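Local coordinates for pumilio domain-containing protein 7 (Caenorhabditis elegans, PDB 3V71), which binds a consensus sequence in mRNA 3' untranslated regions, modulates mRNA expression and stability, and acts redundantly with related proteins in oocyte formation and early embryonic divisions, at residues A37-D42 and Q76-L81; D192-N197 and I207-S212; M263-Y268 and D308-H313. All coordinates share one frame; numbering follows the deposited sequence.

Contact 1. Residues A37-D42 and Q76-L81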
loop_
_atom_site.group_PDB
_atom_site.type_symbol
_atom_site.label_atom_id
_atom_site.label_comp_id
_atom_site.label_asym_id
_atom_site.label_seq_id
_atom_site.Cartn_x
_atom_site.Cartn_y
_atom_site.Cartn_z
ATOM N N ALA A 37 14.579 31.542 -0.724
ATOM C CA ALA A 37 15.939 31.751 -1.207
ATOM C C ALA A 37 16.856 32.324 -0.129
ATOM O O ALA A 37 17.869 31.717 0.233
ATOM C CB ALA A 37 15.924 32.664 -2.432
ATOM N N ASN A 38 16.487 33.491 0.386
ATOM C CA ASN A 38 17.335 34.209 1.328
ATOM C C ASN A 38 16.866 34.121 2.771
ATOM O O ASN A 38 17.026 35.063 3.545
ATOM C CB ASN A 38 17.477 35.665 0.897
ATOM C CG ASN A 38 16.214 36.196 0.269
ATOM O OD1 ASN A 38 15.113 35.814 0.661
ATOM N ND2 ASN A 38 16.362 37.061 -0.730
ATOM N N TYR A 39 16.281 32.988 3.133
ATOM C CA TYR A 39 16.068 32.694 4.538
ATOM C C TYR A 39 17.413 32.232 5.087
ATOM O O TYR A 39 17.956 31.215 4.653
ATOM C CB TYR A 39 14.985 31.627 4.730
ATOM C CG TYR A 39 14.674 31.321 6.179
ATOM C CD1 TYR A 39 13.988 32.231 6.972
ATOM C CD2 TYR A 39 15.063 30.116 6.752
ATOM C CE1 TYR A 39 13.703 31.951 8.302
ATOM C CE2 TYR A 39 14.782 29.826 8.075
ATOM C CZ TYR A 39 14.102 30.745 8.849
ATOM O OH TYR A 39 13.822 30.452 10.168
ATOM N N PRO A 40 17.977 33.009 6.016
ATOM C CA PRO A 40 19.294 32.713 6.582
ATOM C C PRO A 40 19.424 31.267 7.060
ATOM O O PRO A 40 18.505 30.712 7.677
ATOM C CB PRO A 40 19.404 33.693 7.762
ATOM C CG PRO A 40 18.029 34.292 7.927
ATOM C CD PRO A 40 17.393 34.231 6.587
ATOM N N LEU A 41 20.576 30.672 6.758
ATOM C CA LEU A 41 20.877 29.303 7.156
ATOM C C LEU A 41 21.502 29.304 8.543
ATOM O O LEU A 41 21.447 28.307 9.267
ATOM C CB LEU A 41 21.813 28.641 6.140
ATOM C CG LEU A 41 21.206 28.345 4.761
ATOM C CD1 LEU A 41 20.822 29.624 4.011
ATOM C CD2 LEU A 41 22.151 27.499 3.923
ATOM N N ASP A 42 22.089 30.437 8.908
ATOM C CA ASP A 42 22.634 30.608 10.244
ATOM C C ASP A 42 21.493 30.704 11.248
ATOM O O ASP A 42 20.803 31.719 11.326
ATOM C CB ASP A 42 23.512 31.859 10.311
ATOM C CG ASP A 42 24.065 32.114 11.706
ATOM O OD1 ASP A 42 24.374 31.137 12.422
ATOM O OD2 ASP A 42 24.188 33.295 12.090
ATOM N N GLN A 76 7.685 25.179 5.411
ATOM C CA GLN A 76 8.535 24.021 5.201
ATOM C C GLN A 76 9.989 24.397 5.342
ATOM O O GLN A 76 10.752 23.715 6.017
ATOM C CB GLN A 76 8.283 23.421 3.829
ATOM C CG GLN A 76 6.963 22.678 3.740
ATOM C CD GLN A 76 6.868 21.848 2.485
ATOM O OE1 GLN A 76 7.728 21.005 2.233
ATOM N NE2 GLN A 76 5.835 22.095 1.675
ATOM N N LYS A 77 10.367 25.494 4.702
ATOM C CA LYS A 77 11.714 26.015 4.833
ATOM C C LYS A 77 12.028 26.209 6.302
ATOM O O LYS A 77 13.116 25.877 6.752
ATOM C CB LYS A 77 11.856 27.335 4.084
ATOM C CG LYS A 77 13.281 27.835 3.986
ATOM C CD LYS A 77 14.127 26.945 3.099
ATOM C CE LYS A 77 15.487 27.578 2.840
ATOM N NZ LYS A 77 16.303 26.769 1.892
ATOM N N LEU A 78 11.065 26.735 7.055
ATOM C CA LEU A 78 11.259 26.955 8.488
ATOM C C LEU A 78 11.545 25.655 9.220
ATOM O O LEU A 78 12.228 25.641 10.239
ATOM C CB LEU A 78 10.019 27.587 9.123
ATOM C CG LEU A 78 9.560 29.006 8.799
ATOM C CD1 LEU A 78 8.588 29.427 9.883
ATOM C CD2 LEU A 78 10.720 29.977 8.728
ATOM N N VAL A 79 11.000 24.568 8.690
ATOM C CA VAL A 79 11.027 23.272 9.352
ATOM C C VAL A 79 12.341 22.518 9.135
ATOM O O VAL A 79 12.957 22.031 10.092
ATOM C CB VAL A 79 9.820 22.415 8.903
ATOM C CG1 VAL A 79 9.968 20.970 9.356
ATOM C CG2 VAL A 79 8.535 23.021 9.441
ATOM N N GLU A 80 12.775 22.425 7.884
ATOM C CA GLU A 80 14.004 21.709 7.582
ATOM C C GLU A 80 15.214 22.323 8.279
ATOM O O GLU A 80 16.157 21.610 8.638
ATOM C CB GLU A 80 14.238 21.627 6.077
ATOM C CG GLU A 80 13.749 22.829 5.311
ATOM C CD GLU A 80 14.283 22.852 3.895
ATOM O OE1 GLU A 80 15.500 22.609 3.725
ATOM O OE2 GLU A 80 13.490 23.102 2.958
ATOM N N LEU A 81 15.179 23.641 8.481
ATOM C CA LEU A 81 16.287 24.361 9.114
ATOM C C LEU A 81 16.092 24.564 10.620
ATOM O O LEU A 81 16.948 25.129 11.292
ATOM C CB LEU A 81 16.511 25.714 8.430
ATOM C CG LEU A 81 17.087 25.741 7.006
ATOM C CD1 LEU A 81 16.032 25.439 5.958
ATOM C CD2 LEU A 81 17.725 27.087 6.716
#
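Tyr39 does most of the work on its side of this contact, reaching from the loop that follows helix 29-37 onto the last turn of helix 71-80. With CG anti to the backbone N (chi1 -178°) the ring is carried out toward helix 71-80, where three side chains gather round it. Leu78 meets the phenol end: its CD2 lies 3.5 Å from both Tyr39 CZ and Tyr39 OH, the two side chains crossing at about a right angle. Nearer the root of the ring, Tyr39 CD2 is 4.0 Å from Lys77 CG; the lysine touches through CG, the two side chains sliding past each other in opposite directions. Leu81 CD2 arrives at the ring edge, close to its plane, again 4.0 Å from Tyr39 CD2.

The same methyl of Leu81 serves the next two residues as well. Pro40 offers its carbonyl, with O 3.8 Å from Leu81 CD2, while its ring plays little part. At Leu41 the approach is to the main chain first, CA to Leu81 CD2 at 3.9 Å, and then to the side chain, where CG stands 4.2 Å from that methyl. No hydrogen bond links 37-42 with 76-81; the direct contacts are van der Waals, mostly between apolar atoms.

A polar bridge runs instead through Arg48 of helix 46-56, which donates to both Pro40 O and Leu81 O and so ties the loop to the end of helix 71-80. The contact joins Pumilio repeats 1 and 2, as predicted from sequence, in the stack of helices of the PUF domain. Helix 46-56 touches Tyr39 through Arg48 and Phe52 and Leu78 through Phe55, and Glu86 of helix 84-96 also reaches Tyr39.

Contact 2. Residues D192-N197 and I207-S212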
loop_
_atom_site.group_PDB
_atom_site.type_symbol
_atom_site.label_atom_id
_atom_site.label_comp_id
_atom_site.label_asym_id
_atom_site.label_seq_id
_atom_site.Cartn_x
_atom_site.Cartn_y
_atom_site.Cartn_z
ATOM N N ASP A 192 5.216 -4.323 4.080
ATOM C CA ASP A 192 6.521 -4.135 3.470
ATOM C C ASP A 192 7.561 -3.752 4.530
ATOM O O ASP A 192 8.710 -4.196 4.491
ATOM C CB ASP A 192 6.432 -3.043 2.409
ATOM C CG ASP A 192 7.535 -3.141 1.385
ATOM O OD1 ASP A 192 8.657 -3.537 1.767
ATOM O OD2 ASP A 192 7.279 -2.838 0.196
ATOM N N ARG A 193 7.125 -2.942 5.488
ATOM C CA ARG A 193 7.989 -2.326 6.483
ATOM C C ARG A 193 8.371 -3.312 7.583
ATOM O O ARG A 193 9.524 -3.357 8.017
ATOM C CB ARG A 193 7.262 -1.111 7.078
ATOM C CG ARG A 193 8.127 -0.073 7.786
ATOM C CD ARG A 193 9.056 0.660 6.821
ATOM N NE ARG A 193 9.713 1.813 7.444
ATOM C CZ ARG A 193 10.554 1.742 8.475
ATOM N NH1 ARG A 193 10.846 0.570 9.025
ATOM N NH2 ARG A 193 11.098 2.850 8.963
ATOM N N LEU A 194 7.399 -4.101 8.033
ATOM C CA LEU A 194 7.622 -5.069 9.105
ATOM C C LEU A 194 8.449 -6.277 8.667
ATOM O O LEU A 194 9.140 -6.892 9.477
ATOM C CB LEU A 194 6.288 -5.558 9.657
ATOM C CG LEU A 194 5.479 -4.539 10.447
ATOM C CD1 LEU A 194 4.133 -5.136 10.834
ATOM C CD2 LEU A 194 6.261 -4.065 11.674
ATOM N N ALA A 195 8.363 -6.615 7.386
ATOM C CA ALA A 195 8.990 -7.816 6.855
ATOM C C ALA A 195 10.285 -7.514 6.109
ATOM O O ALA A 195 10.816 -8.365 5.397
ATOM C CB ALA A 195 8.016 -8.536 5.940
ATOM N N GLU A 196 10.792 -6.299 6.267
ATOM C CA GLU A 196 11.950 -5.857 5.498
ATOM C C GLU A 196 13.228 -6.162 6.243
ATOM O O GLU A 196 13.192 -6.570 7.399
ATOM C CB GLU A 196 11.877 -4.354 5.237
ATOM C CG GLU A 196 12.039 -3.524 6.497
ATOM C CD GLU A 196 12.261 -2.053 6.203
ATOM O OE1 GLU A 196 12.280 -1.258 7.169
ATOM O OE2 GLU A 196 12.420 -1.695 5.012
ATOM N N ASN A 197 14.356 -5.952 5.574
ATOM C CA ASN A 197 15.661 -6.073 6.211
ATOM C C ASN A 197 15.748 -7.250 7.172
ATOM O O ASN A 197 15.704 -7.065 8.392
ATOM C CB ASN A 197 16.011 -4.785 6.963
ATOM C CG ASN A 197 16.245 -3.608 6.035
ATOM O OD1 ASN A 197 16.427 -3.778 4.828
ATOM N ND2 ASN A 197 16.250 -2.404 6.600
ATOM N N ILE A 207 8.606 -9.002 13.323
ATOM C CA ILE A 207 7.986 -10.248 12.881
ATOM C C ILE A 207 6.811 -10.650 13.752
ATOM O O ILE A 207 5.854 -11.258 13.274
ATOM C CB ILE A 207 9.008 -11.396 12.851
ATOM C CG1 ILE A 207 10.022 -11.160 11.737
ATOM C CG2 ILE A 207 8.323 -12.718 12.632
ATOM C CD1 ILE A 207 9.387 -10.918 10.392
ATOM N N GLN A 208 6.878 -10.325 15.034
ATOM C CA GLN A 208 5.781 -10.653 15.928
ATOM C C GLN A 208 4.615 -9.720 15.662
ATOM O O GLN A 208 3.459 -10.059 15.923
ATOM C CB GLN A 208 6.210 -10.549 17.394
ATOM C CG GLN A 208 7.178 -11.629 17.857
ATOM C CD GLN A 208 7.414 -11.590 19.362
ATOM O OE1 GLN A 208 6.502 -11.856 20.154
ATOM N NE2 GLN A 208 8.638 -11.249 19.763
ATOM N N LEU A 209 4.927 -8.537 15.144
ATOM C CA LEU A 209 3.905 -7.534 14.880
ATOM C C LEU A 209 3.226 -7.855 13.565
ATOM O O LEU A 209 2.016 -7.693 13.423
ATOM C CB LEU A 209 4.513 -6.129 14.851
ATOM C CG LEU A 209 4.957 -5.562 16.201
ATOM C CD1 LEU A 209 5.949 -4.426 16.017
ATOM C CD2 LEU A 209 3.761 -5.122 17.039
ATOM N N LEU A 210 4.024 -8.324 12.611
ATOM C CA LEU A 210 3.517 -8.781 11.324
ATOM C C LEU A 210 2.557 -9.945 11.498
ATOM O O LEU A 210 1.528 -10.020 10.828
ATOM C CB LEU A 210 4.677 -9.220 10.433
ATOM C CG LEU A 210 4.393 -9.492 8.958
ATOM C CD1 LEU A 210 3.800 -8.258 8.293
ATOM C CD2 LEU A 210 5.674 -9.920 8.257
ATOM N N HIS A 211 2.906 -10.854 12.404
ATOM C CA HIS A 211 2.145 -12.076 12.581
ATOM C C HIS A 211 0.737 -11.813 13.095
ATOM O O HIS A 211 -0.222 -12.419 12.619
ATOM C CB HIS A 211 2.874 -13.067 13.496
ATOM C CG HIS A 211 2.204 -14.405 13.571
ATOM N ND1 HIS A 211 2.299 -15.342 12.563
ATOM C CD2 HIS A 211 1.393 -14.945 14.512
ATOM C CE1 HIS A 211 1.590 -16.409 12.890
ATOM N NE2 HIS A 211 1.026 -16.191 14.064
ATOM N N SER A 212 0.612 -10.921 14.071
ATOM C CA SER A 212 -0.697 -10.597 14.635
ATOM C C SER A 212 -1.536 -9.903 13.577
ATOM O O SER A 212 -2.760 -10.033 13.544
ATOM C CB SER A 212 -0.560 -9.692 15.859
ATOM O OG SER A 212 -0.054 -8.419 15.493
#
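Leu194 and Leu210 face each other across this buried contact, where their CA atoms are 6.0 Å apart. Leu194 points at the helix of 207-212 and puts one methyl against its backbone: CD1 lies 3.7 Å from Leu210 N and equally near Leu210 CA. In Leu210 CG is anti to the backbone N (chi1 -169°), which turns the branch toward helix 183-194; its CD1 lies 3.9 Å from Leu194 CB. Each leucine thus sets a methyl against the inner part of the other.

The branches of Leu210 divide their work. While CD1 stays with Leu194, CD2 moves on to Ala195, whose CB it meets at 3.6 Å. Ala195 is the first residue to depart from helical geometry, so this methyl packs exactly where helix 183-194 ends.

Helices 183-194 and 203-218 follow one another in the PUF array of helical repeats, and the end of the first packs against the second; the facing surfaces are lined mainly by leucines. Both helices fall in or next to the sequence predicted as Pumilio repeat 5, and the contact lies about 11 Å from the bound RNA at its nearest atom.

Leu209 comes at Leu194 from a different direction, the two side chains crossing at about a right angle. Its CB touches both methyls of Leu194, at 4.2 Å from CD1, and Val158 packs on both leucines. Two residues before Leu209, Ile207 starts out pointing away, yet its CD1 swings back to 4.1 Å from Leu194 O. Beyond the apolar patch, Arg193 NH1 and Glu196 OE1 form a salt bridge of 3.0 Å within 192-197, while Arg206 binds Asn197 O and touches the side chains of Leu194 and Glu196, linking the end of this segment to helix 203-218.

Contact 3. Residues M263-Y268 and D308-H313. With nucleotides of chain B.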
loop_
_atom_site.group_PDB
_atom_site.type_symbol
_atom_site.label_atom_id
_atom_site.label_comp_id
_atom_site.label_asym_id
_atom_site.label_seq_id
_atom_site.Cartn_x
_atom_site.Cartn_y
_atom_site.Cartn_z
ATOM N N MET A 263 -13.755 -18.752 -6.711
ATOM C CA MET A 263 -12.924 -17.547 -6.692
ATOM C C MET A 263 -12.514 -17.117 -8.085
ATOM O O MET A 263 -12.409 -15.932 -8.352
ATOM C CB MET A 263 -11.674 -17.762 -5.847
ATOM C CG MET A 263 -11.969 -18.225 -4.433
ATOM S SD MET A 263 -10.628 -17.831 -3.305
ATOM C CE MET A 263 -10.776 -16.048 -3.241
ATOM N N SER A 264 -12.278 -18.090 -8.962
ATOM C CA SER A 264 -11.894 -17.828 -10.343
ATOM C C SER A 264 -12.999 -17.139 -11.134
ATOM O O SER A 264 -12.770 -16.646 -12.236
ATOM C CB SER A 264 -11.504 -19.126 -11.045
ATOM O OG SER A 264 -10.354 -19.693 -10.452
ATOM N N GLN A 265 -14.195 -17.109 -10.569
ATOM C CA GLN A 265 -15.329 -16.502 -11.246
ATOM C C GLN A 265 -15.673 -15.136 -10.669
ATOM O O GLN A 265 -16.551 -14.440 -11.164
ATOM C CB GLN A 265 -16.530 -17.437 -11.181
ATOM C CG GLN A 265 -16.267 -18.779 -11.837
ATOM C CD GLN A 265 -17.412 -19.743 -11.643
ATOM O OE1 GLN A 265 -18.541 -19.449 -12.006
ATOM N NE2 GLN A 265 -17.129 -20.899 -11.052
ATOM N N ASP A 266 -14.978 -14.755 -9.609
ATOM C CA ASP A 266 -15.197 -13.461 -8.994
ATOM C C ASP A 266 -14.415 -12.440 -9.798
ATOM O O ASP A 266 -13.308 -12.727 -10.264
ATOM C CB ASP A 266 -14.743 -13.481 -7.528
ATOM C CG ASP A 266 -14.940 -12.141 -6.833
ATOM O OD1 ASP A 266 -14.001 -11.317 -6.841
ATOM O OD2 ASP A 266 -16.032 -11.906 -6.273
ATOM N N LYS A 267 -15.000 -11.258 -9.977
ATOM C CA LYS A 267 -14.327 -10.183 -10.695
ATOM C C LYS A 267 -12.959 -9.892 -10.098
ATOM O O LYS A 267 -11.981 -9.719 -10.824
ATOM C CB LYS A 267 -15.170 -8.911 -10.679
ATOM C CG LYS A 267 -14.661 -7.827 -11.604
ATOM C CD LYS A 267 -15.304 -6.508 -11.254
ATOM C CE LYS A 267 -14.847 -5.405 -12.203
ATOM N NZ LYS A 267 -15.470 -5.503 -13.565
ATOM N N TYR A 268 -12.896 -9.854 -8.774
ATOM C CA TYR A 268 -11.681 -9.440 -8.076
ATOM C C TYR A 268 -10.790 -10.590 -7.616
ATOM O O TYR A 268 -9.561 -10.484 -7.665
ATOM C CB TYR A 268 -12.034 -8.549 -6.884
ATOM C CG TYR A 268 -12.911 -7.390 -7.276
ATOM C CD1 TYR A 268 -12.419 -6.357 -8.063
ATOM C CD2 TYR A 268 -14.237 -7.336 -6.878
ATOM C CE1 TYR A 268 -13.225 -5.296 -8.435
ATOM C CE2 TYR A 268 -15.047 -6.279 -7.238
ATOM C CZ TYR A 268 -14.539 -5.260 -8.016
ATOM O OH TYR A 268 -15.348 -4.204 -8.372
ATOM N N ASP A 308 -14.157 -26.814 -17.936
ATOM C CA ASP A 308 -15.211 -26.333 -18.821
ATOM C C ASP A 308 -15.802 -25.039 -18.281
ATOM O O ASP A 308 -15.929 -24.058 -19.002
ATOM C CB ASP A 308 -16.327 -27.373 -18.984
ATOM C CG ASP A 308 -15.969 -28.486 -19.967
ATOM O OD1 ASP A 308 -15.291 -28.202 -20.978
ATOM O OD2 ASP A 308 -16.377 -29.647 -19.733
ATOM N N ILE A 309 -16.178 -25.042 -17.011
ATOM C CA ILE A 309 -16.769 -23.859 -16.399
ATOM C C ILE A 309 -15.898 -22.633 -16.596
ATOM O O ILE A 309 -16.370 -21.586 -17.044
ATOM C CB ILE A 309 -16.999 -24.055 -14.899
ATOM C CG1 ILE A 309 -18.077 -25.113 -14.678
ATOM C CG2 ILE A 309 -17.389 -22.740 -14.248
ATOM C CD1 ILE A 309 -17.919 -25.868 -13.398
ATOM N N LEU A 310 -14.622 -22.764 -16.263
ATOM C CA LEU A 310 -13.715 -21.634 -16.340
ATOM C C LEU A 310 -13.531 -21.106 -17.755
ATOM O O LEU A 310 -13.611 -19.904 -17.958
ATOM C CB LEU A 310 -12.362 -21.981 -15.729
ATOM C CG LEU A 310 -12.312 -22.203 -14.213
ATOM C CD1 LEU A 310 -10.868 -22.292 -13.785
ATOM C CD2 LEU A 310 -13.038 -21.108 -13.430
ATOM N N LEU A 311 -13.280 -21.993 -18.719
ATOM C CA LEU A 311 -13.050 -21.602 -20.121
ATOM C C LEU A 311 -14.104 -20.663 -20.696
ATOM O O LEU A 311 -13.832 -19.880 -21.609
ATOM C CB LEU A 311 -12.999 -22.823 -21.032
ATOM C CG LEU A 311 -11.713 -23.613 -21.197
ATOM C CD1 LEU A 311 -11.933 -24.701 -22.229
ATOM C CD2 LEU A 311 -10.585 -22.699 -21.612
ATOM N N PHE A 312 -15.321 -20.759 -20.186
ATOM C CA PHE A 312 -16.414 -20.000 -20.753
ATOM C C PHE A 312 -16.829 -18.867 -19.840
ATOM O O PHE A 312 -17.760 -18.122 -20.136
ATOM C CB PHE A 312 -17.580 -20.928 -21.067
ATOM C CG PHE A 312 -17.245 -21.968 -22.094
ATOM C CD1 PHE A 312 -17.258 -21.655 -23.446
ATOM C CD2 PHE A 312 -16.889 -23.248 -21.711
ATOM C CE1 PHE A 312 -16.934 -22.602 -24.394
ATOM C CE2 PHE A 312 -16.565 -24.199 -22.658
ATOM C CZ PHE A 312 -16.587 -23.873 -24.000
ATOM N N HIS A 313 -16.120 -18.723 -18.731
ATOM C CA HIS A 313 -16.452 -17.673 -17.790
ATOM C C HIS A 313 -15.779 -16.379 -18.207
ATOM O O HIS A 313 -14.680 -16.396 -18.768
ATOM C CB HIS A 313 -16.072 -18.061 -16.353
ATOM C CG HIS A 313 -16.792 -17.256 -15.322
ATOM N ND1 HIS A 313 -16.348 -16.020 -14.899
ATOM C CD2 HIS A 313 -17.957 -17.482 -14.670
ATOM C CE1 HIS A 313 -17.199 -15.532 -14.015
ATOM N NE2 HIS A 313 -18.183 -16.400 -13.855
ATOM P P G B 5 -12.406 -5.674 -21.104
ATOM O OP1 G B 5 -12.891 -4.287 -20.954
ATOM O OP2 G B 5 -11.045 -5.899 -21.654
ATOM O "O5'" G B 5 -12.562 -6.438 -19.718
ATOM C "C5'" G B 5 -13.693 -6.224 -18.884
ATOM C "C4'" G B 5 -13.499 -6.846 -17.522
ATOM O "O4'" G B 5 -12.764 -8.086 -17.663
ATOM C "C3'" G B 5 -12.663 -6.052 -16.536
ATOM O "O3'" G B 5 -13.378 -5.008 -15.904
ATOM C "C2'" G B 5 -12.164 -7.124 -15.575
ATOM O "O2'" G B 5 -13.171 -7.477 -14.633
ATOM C "C1'" G B 5 -11.960 -8.299 -16.524
ATOM N N9 G B 5 -10.555 -8.437 -16.946
ATOM C C8 G B 5 -9.859 -7.863 -17.982
ATOM N N7 G B 5 -8.610 -8.266 -18.027
ATOM C C5 G B 5 -8.494 -9.146 -16.959
ATOM C C6 G B 5 -7.402 -9.904 -16.482
ATOM O O6 G B 5 -6.254 -9.953 -16.920
ATOM N N1 G B 5 -7.732 -10.678 -15.377
ATOM C C2 G B 5 -8.969 -10.730 -14.780
ATOM N N2 G B 5 -9.093 -11.542 -13.715
ATOM N N3 G B 5 -10.005 -10.026 -15.209
ATOM C C4 G B 5 -9.686 -9.267 -16.291
ATOM P P U B 6 -12.652 -3.602 -15.609
ATOM O OP1 U B 6 -13.676 -2.704 -15.030
ATOM O OP2 U B 6 -11.962 -3.196 -16.860
ATOM O "O5'" U B 6 -11.572 -3.978 -14.501
ATOM C "C5'" U B 6 -10.651 -3.010 -14.017
ATOM C "C4'" U B 6 -10.768 -2.840 -12.521
ATOM O "O4'" U B 6 -10.592 -4.121 -11.865
ATOM C "C3'" U B 6 -9.727 -1.945 -11.866
ATOM O "O3'" U B 6 -10.029 -0.568 -11.988
ATOM C "C2'" U B 6 -9.710 -2.437 -10.424
ATOM O "O2'" U B 6 -10.771 -1.855 -9.679
ATOM C "C1'" U B 6 -9.998 -3.934 -10.597
ATOM N N1 U B 6 -8.762 -4.757 -10.510
ATOM C C2 U B 6 -8.524 -5.357 -9.279
ATOM O O2 U B 6 -9.285 -5.225 -8.335
ATOM N N3 U B 6 -7.370 -6.097 -9.187
ATOM C C4 U B 6 -6.443 -6.314 -10.189
ATOM O O4 U B 6 -5.442 -7.011 -9.957
ATOM C C5 U B 6 -6.763 -5.662 -11.434
ATOM C C6 U B 6 -7.876 -4.917 -11.555
ATOM P P C B 3 -21.303 -10.099 -25.019
ATOM O OP1 C B 3 -21.832 -8.738 -25.311
ATOM O OP2 C B 3 -21.975 -10.950 -24.000
ATOM O "O5'" C B 3 -19.731 -10.048 -24.760
ATOM C "C5'" C B 3 -19.038 -8.804 -24.690
ATOM C "C4'" C B 3 -17.550 -8.990 -24.853
ATOM O "O4'" C B 3 -17.075 -9.920 -23.838
ATOM C "C3'" C B 3 -17.118 -9.589 -26.190
ATOM O "O3'" C B 3 -15.783 -9.166 -26.485
ATOM C "C2'" C B 3 -17.096 -11.073 -25.870
ATOM O "O2'" C B 3 -16.331 -11.850 -26.765
ATOM C "C1'" C B 3 -16.479 -11.035 -24.475
ATOM N N1 C B 3 -16.725 -12.233 -23.651
ATOM C C2 C B 3 -15.715 -13.204 -23.582
ATOM O O2 C B 3 -14.668 -13.051 -24.233
ATOM N N3 C B 3 -15.908 -14.300 -22.815
ATOM C C4 C B 3 -17.045 -14.433 -22.133
ATOM N N4 C B 3 -17.192 -15.534 -21.398
ATOM C C5 C B 3 -18.085 -13.453 -22.179
ATOM C C6 C B 3 -17.885 -12.370 -22.940
#
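The imidazole of His313 lies under the side chain of Gln265, which covers one of its faces. Gln265 CB stands 3.6 Å from the ring centroid, 23° off the normal, in a CH-pi contact offset toward the rim; Gln265 CG follows over the CD2 side of the ring. The glutamine amide is turned 67° from the ring plane, with OE1 3.4 Å from His313 CD2, while its NE2 donates to Leu261 O and touches Ile309 CG2. On the ring's ND1 side, backbone NH groups of Tyr315 and Gly316 are accepted, an N-terminal cap on the following helix that fixes the imidazole beneath Gln265.

The Tyr268 ring has Lys267 CB over the centre of one face, and O2 of U6 of chain B at its edge, 3.3 Å from Tyr268 CD1. Beyond CB the lysine chain is extended as far as CE, then turns at chi4 (74°) to place NZ, which donates to both O2' and O3' of G5 of chain B, each at 3.2 Å. Across the contact, Phe312 O is 2.9 Å from N4 of C3 of chain B. The two segments, from adjacent predicted Pumilio repeats (7 and 8) of the PUF domain, thus both border the RNA.

Deeper in, Ser264 CB meets Leu310 CD2 at 3.5 Å, and Ser264 OG is hydrogen-bonded to Leu260 O. Asp266 caps helix 269-279, its OD1 accepting from Tyr268 N and Ala269 N. The contact sets the loop between helices 260-263 and 269-279 against helix 306-311 and the turn after it, with Val319 and Val320 of helix 316-330 packing on Ser264 and Leu310.

From the N terminus the three contacts follow one another in series, none enclosing or crossing another. Contact 1 closes first, drawing together predicted repeats 1 and 2 across 33 intervening residues, most of them helical. Contact 2 closes a loop of nine residues, packing the end of helix 183-194 on the helix that follows it, 203-218. Contact 3 closes a loop of 39 residues and joins predicted repeats 7 and 8, where the RNA is touched directly. Centres of contacts 1 and 3 lie about 58 Å apart on opposite sides of the chain's centre; contact 2 is about 37 Å from the first and 34 Å from the third, centre to centre.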